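Local coordinates for myosin-2 (Saccharomyces cerevisiae, PDB 6IXO), which carries organelles and other cargo along polarized actin cables, gripping receptor proteins on the cargo with its globular tail, the domain described here, at residues Val108-Ser113 against Arg387-Val392; Lys165-Leu170 against Thr231-Tyr236. All coordinates share one frame; numbering follows the deposited sequence. Where two conformers were deposited one is given.

Both contacts belong to the globular tail of this class V myosin, an elongated, mainly helical cargo-binding domain. Their centres lie about 29 Å apart and their nearest atoms about 14 Å, so they do not touch. Contact 1 sets helix 97-124 against the long loop between helices 336-350 and 403-415; contact 2 pairs helix 134-180 with helix 223-247, its centre about 8 Å from the centre of the chain. Helices 97-124 and 134-180 follow one another, and both segments of contact 2 come, in sequence, between the two segments of contact 1. Contact 2 thus joins two helices near the middle of the domain, while contact 1, also buried, brings the late loop back onto helix 97-124.

Contact 1: Val108-Ser113 against Arg387-Val392; sequences VRELYS and RKFDQV
R387 lies along one flank of helix 97-124, and its side chain meets S113, then E110 and R109. Its CB packs on S113, 3.6 Å from S113 CB. CG, turned beside its own backbone N (chi1 -52°), stays next to S113 OG, and the chain then runs extended to NE. R387 CD passes 3.3 Å from E110 OE1, while NE and CZ slide under the aliphatic part of R109, whose CG sits over one face of the guanidinium, 3.6 Å from R387 NE. The two guanidinium planes stand 81° apart, so the like charges do not stack. At the tip, R387 NH1 makes a long, weak salt bridge to E110 OE1 (3.4 Å), near the guanidinium plane, and NH2 pairs with E222.

S113 works in both directions. Its OG donates to R109 O at 2.6 Å, a carbonyl that S113 N reaches from the opposite face, and accepts a weak bond from R387 N. A water joins S113 O to R387 O, donating to both. Two residues on, the F389 ring puts CZ 3.3 Å from E110 OE2, with the carboxylate and ring planes 50° apart, and meets S113 CB at its edge, in plane; I59 of helix 53-67 also touches it.

The loop between helices 336-350 and 403-415 thus packs on helix 97-124 of the tail domain. E110 is shared between R387 and R56, its salt-bridge partner through OE2, and R387 has E222 as a second acid; this alternation of charges in a largely buried setting probably offsets the nearness of R109 and favours ionised carboxylates.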
loop_
_atom_site.group_PDB
_atom_site.type_symbol
_atom_site.label_atom_id
_atom_site.label_comp_id
_atom_site.label_asym_id
_atom_site.label_seq_id
_atom_site.Cartn_x
_atom_site.Cartn_y
_atom_site.Cartn_z
ATOM N N VAL A 108 10.451 0.311 8.667
ATOM C CA VAL A 108 9.694 0.518 9.908
ATOM C C VAL A 108 9.266 -0.839 10.461
ATOM O O VAL A 108 9.275 -1.063 11.686
ATOM C CB VAL A 108 8.488 1.457 9.683
ATOM C CG1 VAL A 108 7.576 1.463 10.898
ATOM C CG2 VAL A 108 8.996 2.882 9.384
ATOM N N ARG A 109 8.950 -1.789 9.572
ATOM C CA ARG A 109 8.654 -3.137 10.075
ATOM C C ARG A 109 9.885 -3.732 10.762
ATOM O O ARG A 109 9.774 -4.464 11.766
ATOM C CB ARG A 109 8.200 -4.080 8.946
ATOM C CG ARG A 109 7.791 -5.456 9.461
ATOM C CD ARG A 109 6.600 -5.337 10.423
ATOM N NE ARG A 109 6.043 -6.655 10.779
ATOM C CZ ARG A 109 5.044 -6.825 11.655
ATOM N NH1 ARG A 109 4.508 -5.756 12.289
ATOM N NH2 ARG A 109 4.610 -8.062 11.922
ATOM N N GLU A 110 11.064 -3.459 10.211
ATOM C CA GLU A 110 12.270 -4.048 10.820
ATOM C C GLU A 110 12.507 -3.413 12.211
ATOM O O GLU A 110 12.905 -4.074 13.157
ATOM C CB GLU A 110 13.486 -3.816 9.912
ATOM C CG GLU A 110 14.807 -4.397 10.449
ATOM C CD GLU A 110 14.914 -5.883 10.146
ATOM O OE1 GLU A 110 13.966 -6.440 9.543
ATOM O OE2 GLU A 110 15.955 -6.468 10.485
ATOM N N LEU A 111 12.250 -2.114 12.321
ATOM C CA LEU A 111 12.417 -1.391 13.583
ATOM C C LEU A 111 11.424 -1.896 14.621
ATOM O O LEU A 111 11.760 -2.127 15.782
ATOM C CB LEU A 111 12.205 0.102 13.372
ATOM C CG LEU A 111 13.337 0.844 12.666
ATOM C CD1 LEU A 111 12.909 2.272 12.241
ATOM C CD2 LEU A 111 14.596 0.878 13.599
ATOM N N TYR A 112 10.178 -2.049 14.199
ATOM C CA TYR A 112 9.146 -2.465 15.130
ATOM C C TYR A 112 9.474 -3.856 15.614
ATOM O O TYR A 112 9.405 -4.165 16.805
ATOM C CB TYR A 112 7.750 -2.395 14.458
ATOM C CG TYR A 112 6.657 -2.965 15.347
ATOM C CD1 TYR A 112 6.184 -2.245 16.448
ATOM C CD2 TYR A 112 6.129 -4.230 15.114
ATOM C CE1 TYR A 112 5.212 -2.781 17.301
ATOM C CE2 TYR A 112 5.127 -4.764 15.939
ATOM C CZ TYR A 112 4.682 -4.039 17.041
ATOM O OH TYR A 112 3.685 -4.556 17.855
ATOM N N SER A 113 9.912 -4.694 14.684
ATOM C CA SER A 113 10.235 -6.064 15.021
ATOM C C SER A 113 11.407 -6.110 16.007
ATOM O O SER A 113 11.456 -6.951 16.903
ATOM C CB SER A 113 10.555 -6.867 13.747
ATOM O OG SER A 113 9.423 -6.812 12.838
ATOM N N ARG A 387 9.092 -10.026 12.664
ATOM C CA ARG A 387 10.345 -10.604 12.199
ATOM C C ARG A 387 11.191 -11.116 13.393
ATOM O O ARG A 387 11.652 -10.330 14.231
ATOM C CB ARG A 387 11.100 -9.555 11.354
ATOM C CG ARG A 387 10.217 -8.933 10.216
ATOM C CD ARG A 387 10.968 -7.877 9.339
ATOM N NE ARG A 387 10.248 -7.673 8.067
ATOM C CZ ARG A 387 10.470 -6.707 7.168
ATOM N NH1 ARG A 387 11.402 -5.774 7.364
ATOM N NH2 ARG A 387 9.724 -6.664 6.054
ATOM N N LYS A 388 11.347 -12.428 13.501
ATOM C CA LYS A 388 12.209 -12.981 14.564
ATOM C C LYS A 388 13.625 -12.463 14.363
ATOM O O LYS A 388 14.158 -12.528 13.261
ATOM C CB LYS A 388 12.189 -14.511 14.573
ATOM C CG LYS A 388 10.785 -15.108 14.667
ATOM C CD LYS A 388 10.012 -14.617 15.901
ATOM C CE LYS A 388 10.426 -15.363 17.177
ATOM N NZ LYS A 388 9.422 -15.182 18.271
ATOM N N PHE A 389 14.229 -11.910 15.410
ATOM C CA PHE A 389 15.493 -11.219 15.218
ATOM C C PHE A 389 16.705 -12.079 15.475
ATOM O O PHE A 389 16.930 -12.557 16.587
ATOM C CB PHE A 389 15.549 -9.962 16.085
ATOM C CG PHE A 389 15.437 -8.716 15.289
ATOM C CD1 PHE A 389 16.570 -8.013 14.924
ATOM C CD2 PHE A 389 14.196 -8.291 14.815
ATOM C CE1 PHE A 389 16.470 -6.876 14.132
ATOM C CE2 PHE A 389 14.086 -7.161 14.023
ATOM C CZ PHE A 389 15.224 -6.448 13.684
ATOM N N ASP A 390 17.480 -12.291 14.422
ATOM C CA ASP A 390 18.786 -12.900 14.565
ATOM C C ASP A 390 19.777 -11.760 14.449
ATOM O O ASP A 390 19.659 -10.919 13.558
ATOM C CB ASP A 390 19.032 -13.985 13.511
ATOM N N GLN A 391 20.727 -11.712 15.376
ATOM C CA GLN A 391 21.665 -10.604 15.444
ATOM C C GLN A 391 22.541 -10.591 14.203
ATOM O O GLN A 391 23.292 -11.533 13.967
ATOM C CB GLN A 391 22.508 -10.709 16.713
ATOM C CG GLN A 391 21.701 -10.578 18.002
ATOM C CD GLN A 391 21.731 -9.168 18.572
ATOM O OE1 GLN A 391 22.747 -8.727 19.114
ATOM N NE2 GLN A 391 20.617 -8.454 18.452
ATOM N N VAL A 392 22.428 -9.536 13.400
ATOM C CA VAL A 392 23.202 -9.443 12.160
ATOM C C VAL A 392 24.411 -8.508 12.301
ATOM O O VAL A 392 24.311 -7.442 12.919
ATOM C CB VAL A 392 22.325 -8.959 10.974
ATOM C CG1 VAL A 392 23.119 -8.960 9.675
ATOM C CG2 VAL A 392 21.095 -9.834 10.823
HETATM O O HOH W 1 10.360 -9.594 16.590
#

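Contact 2: Lys165-Leu170 against Thr231-Tyr236; sequences KLQKQL and TTLLNY
Segments 165-170 and 231-236 run in roughly the same direction, their axes 10.4 Å apart at closest approach and crossing at -34°, with Q167 and L233 nearest in backbone register. Q167 lies over one face of the Y236 ring, its CB 3.9 Å from the ring centroid in a CH-pi contact. Its amide stacks on the same ring with planes 24° apart. Q167 NE2 comes 3.3 Å from Y236 CD1. The ring gets there because Y236 CG is anti to the backbone N (chi1 -169°). The amide is also gripped at both ends, NE2 by E373 O and OE1 by a water that bridges to Y236 OH. Helices 134-180 and 223-247 pack together in this way inside the elongated helical bundle of the tail. An alanine in place of Y236 would probably open a gap beneath Q167 and leave the bridging water without its phenolic partner. Beside the ring, L233 reaches across between the leucines of the facing helix: its CD1 meets L166 CD1 at 3.9 Å, and its CD2 packs against Q167 CG at 3.8 Å. L170 CD1 closes on L233 CB at 3.9 Å, and F208 of helix 202-218 touches L170.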
loop_
_atom_site.group_PDB
_atom_site.type_symbol
_atom_site.label_atom_id
_atom_site.label_comp_id
_atom_site.label_asym_id
_atom_site.label_seq_id
_atom_site.Cartn_x
_atom_site.Cartn_y
_atom_site.Cartn_z
ATOM N N LYS A 165 -1.973 8.080 -0.961
ATOM C CA LYS A 165 -1.277 8.616 -2.131
ATOM C C LYS A 165 -1.404 7.686 -3.332
ATOM O O LYS A 165 -1.566 8.161 -4.463
ATOM C CB LYS A 165 0.224 8.859 -1.821
ATOM C CG LYS A 165 0.481 10.121 -0.955
ATOM C CD LYS A 165 1.958 10.035 -0.371
ATOM C CE LYS A 165 2.216 11.261 0.535
ATOM N NZ LYS A 165 2.257 12.502 -0.249
ATOM N N LEU A 166 -1.330 6.380 -3.087
ATOM C CA LEU A 166 -1.564 5.407 -4.157
ATOM C C LEU A 166 -2.960 5.565 -4.765
ATOM O O LEU A 166 -3.100 5.534 -5.975
ATOM C CB LEU A 166 -1.425 3.971 -3.650
ATOM C CG LEU A 166 0.018 3.612 -3.228
ATOM C CD1 LEU A 166 -0.035 2.167 -2.793
ATOM C CD2 LEU A 166 1.060 3.744 -4.371
ATOM N N GLN A 167 -3.975 5.686 -3.917
ATOM C CA GLN A 167 -5.333 5.915 -4.413
ATOM C C GLN A 167 -5.425 7.149 -5.294
ATOM O O GLN A 167 -6.087 7.110 -6.348
ATOM C CB GLN A 167 -6.319 6.048 -3.246
ATOM C CG GLN A 167 -6.508 4.725 -2.453
ATOM C CD GLN A 167 -7.681 4.805 -1.483
ATOM O OE1 GLN A 167 -7.927 5.838 -0.896
ATOM N NE2 GLN A 167 -8.417 3.716 -1.341
ATOM N N LYS A 168 -4.812 8.258 -4.872
ATOM C CA LYS A 168 -4.881 9.476 -5.692
ATOM C C LYS A 168 -4.223 9.283 -7.055
ATOM O O LYS A 168 -4.689 9.828 -8.042
ATOM C CB LYS A 168 -4.232 10.666 -4.982
ATOM C CG LYS A 168 -4.815 10.965 -3.606
ATOM C CD LYS A 168 -6.293 11.329 -3.672
ATOM C CE LYS A 168 -6.868 11.629 -2.266
ATOM N NZ LYS A 168 -6.279 12.849 -1.626
ATOM N N GLN A 169 -3.104 8.568 -7.112
ATOM C CA GLN A 169 -2.474 8.291 -8.406
ATOM C C GLN A 169 -3.398 7.484 -9.264
ATOM O O GLN A 169 -3.463 7.694 -10.477
ATOM C CB GLN A 169 -1.145 7.516 -8.245
ATOM C CG GLN A 169 0.003 8.408 -7.796
ATOM C CD GLN A 169 1.386 7.853 -8.175
ATOM O OE1 GLN A 169 1.511 6.702 -8.605
ATOM N NE2 GLN A 169 2.428 8.691 -8.041
ATOM N N LEU A 170 -4.137 6.565 -8.648
ATOM C CA LEU A 170 -5.175 5.854 -9.430
ATOM C C LEU A 170 -6.378 6.704 -9.804
ATOM O O LEU A 170 -6.959 6.529 -10.887
ATOM C CB LEU A 170 -5.659 4.619 -8.681
ATOM C CG LEU A 170 -4.692 3.457 -8.721
ATOM C CD1 LEU A 170 -5.160 2.424 -7.699
ATOM C CD2 LEU A 170 -4.598 2.821 -10.121
ATOM N N THR A 231 -5.823 -5.429 -2.953
ATOM C CA THR A 231 -7.270 -5.589 -2.793
ATOM C C THR A 231 -7.937 -4.232 -2.527
ATOM O O THR A 231 -9.016 -3.893 -3.064
ATOM C CB THR A 231 -7.567 -6.566 -1.628
ATOM O OG1 THR A 231 -7.218 -7.894 -2.039
ATOM C CG2 THR A 231 -9.041 -6.520 -1.245
ATOM N N THR A 232 -7.295 -3.451 -1.653
ATOM C CA THR A 232 -7.820 -2.085 -1.366
ATOM C C THR A 232 -7.826 -1.250 -2.645
ATOM O O THR A 232 -8.811 -0.581 -2.976
ATOM C CB THR A 232 -6.977 -1.364 -0.279
ATOM O OG1 THR A 232 -7.063 -2.099 0.938
ATOM C CG2 THR A 232 -7.491 0.081 -0.029
ATOM N N LEU A 233 -6.756 -1.336 -3.416
ATOM C CA LEU A 233 -6.680 -0.496 -4.619
ATOM C C LEU A 233 -7.632 -0.948 -5.743
ATOM O O LEU A 233 -8.212 -0.102 -6.451
ATOM C CB LEU A 233 -5.244 -0.459 -5.147
ATOM C CG LEU A 233 -4.280 0.274 -4.178
ATOM C CD1 LEU A 233 -2.852 0.220 -4.704
ATOM C CD2 LEU A 233 -4.676 1.766 -3.887
ATOM N N LEU A 234 -7.766 -2.257 -5.929
ATOM C CA LEU A 234 -8.707 -2.788 -6.928
ATOM C C LEU A 234 -10.151 -2.420 -6.599
ATOM O O LEU A 234 -10.928 -2.023 -7.484
ATOM C CB LEU A 234 -8.591 -4.320 -7.013
ATOM C CG LEU A 234 -7.267 -4.800 -7.602
ATOM C CD1 LEU A 234 -7.149 -6.308 -7.450
ATOM C CD2 LEU A 234 -7.122 -4.372 -9.098
ATOM N N ASN A 235 -10.543 -2.602 -5.338
ATOM C CA ASN A 235 -11.882 -2.155 -4.915
ATOM C C ASN A 235 -12.110 -0.682 -5.220
ATOM O O ASN A 235 -13.229 -0.268 -5.626
ATOM C CB ASN A 235 -12.113 -2.377 -3.423
ATOM C CG ASN A 235 -12.433 -3.822 -3.116
ATOM O OD1 ASN A 235 -13.171 -4.439 -3.856
ATOM N ND2 ASN A 235 -11.910 -4.350 -1.998
ATOM N N TYR A 236 -11.055 0.090 -4.990
ATOM C CA TYR A 236 -11.064 1.528 -5.224
ATOM C C TYR A 236 -11.266 1.823 -6.724
ATOM O O TYR A 236 -12.113 2.617 -7.104
ATOM C CB TYR A 236 -9.758 2.167 -4.766
ATOM C CG TYR A 236 -9.827 3.693 -4.746
ATOM C CD1 TYR A 236 -10.522 4.360 -3.734
ATOM C CD2 TYR A 236 -9.160 4.453 -5.704
ATOM C CE1 TYR A 236 -10.588 5.790 -3.701
ATOM C CE2 TYR A 236 -9.169 5.889 -5.662
ATOM C CZ TYR A 236 -9.914 6.525 -4.686
ATOM O OH TYR A 236 -9.913 7.893 -4.638
HETATM O O HOH W 2 -8.669 8.537 -2.136
#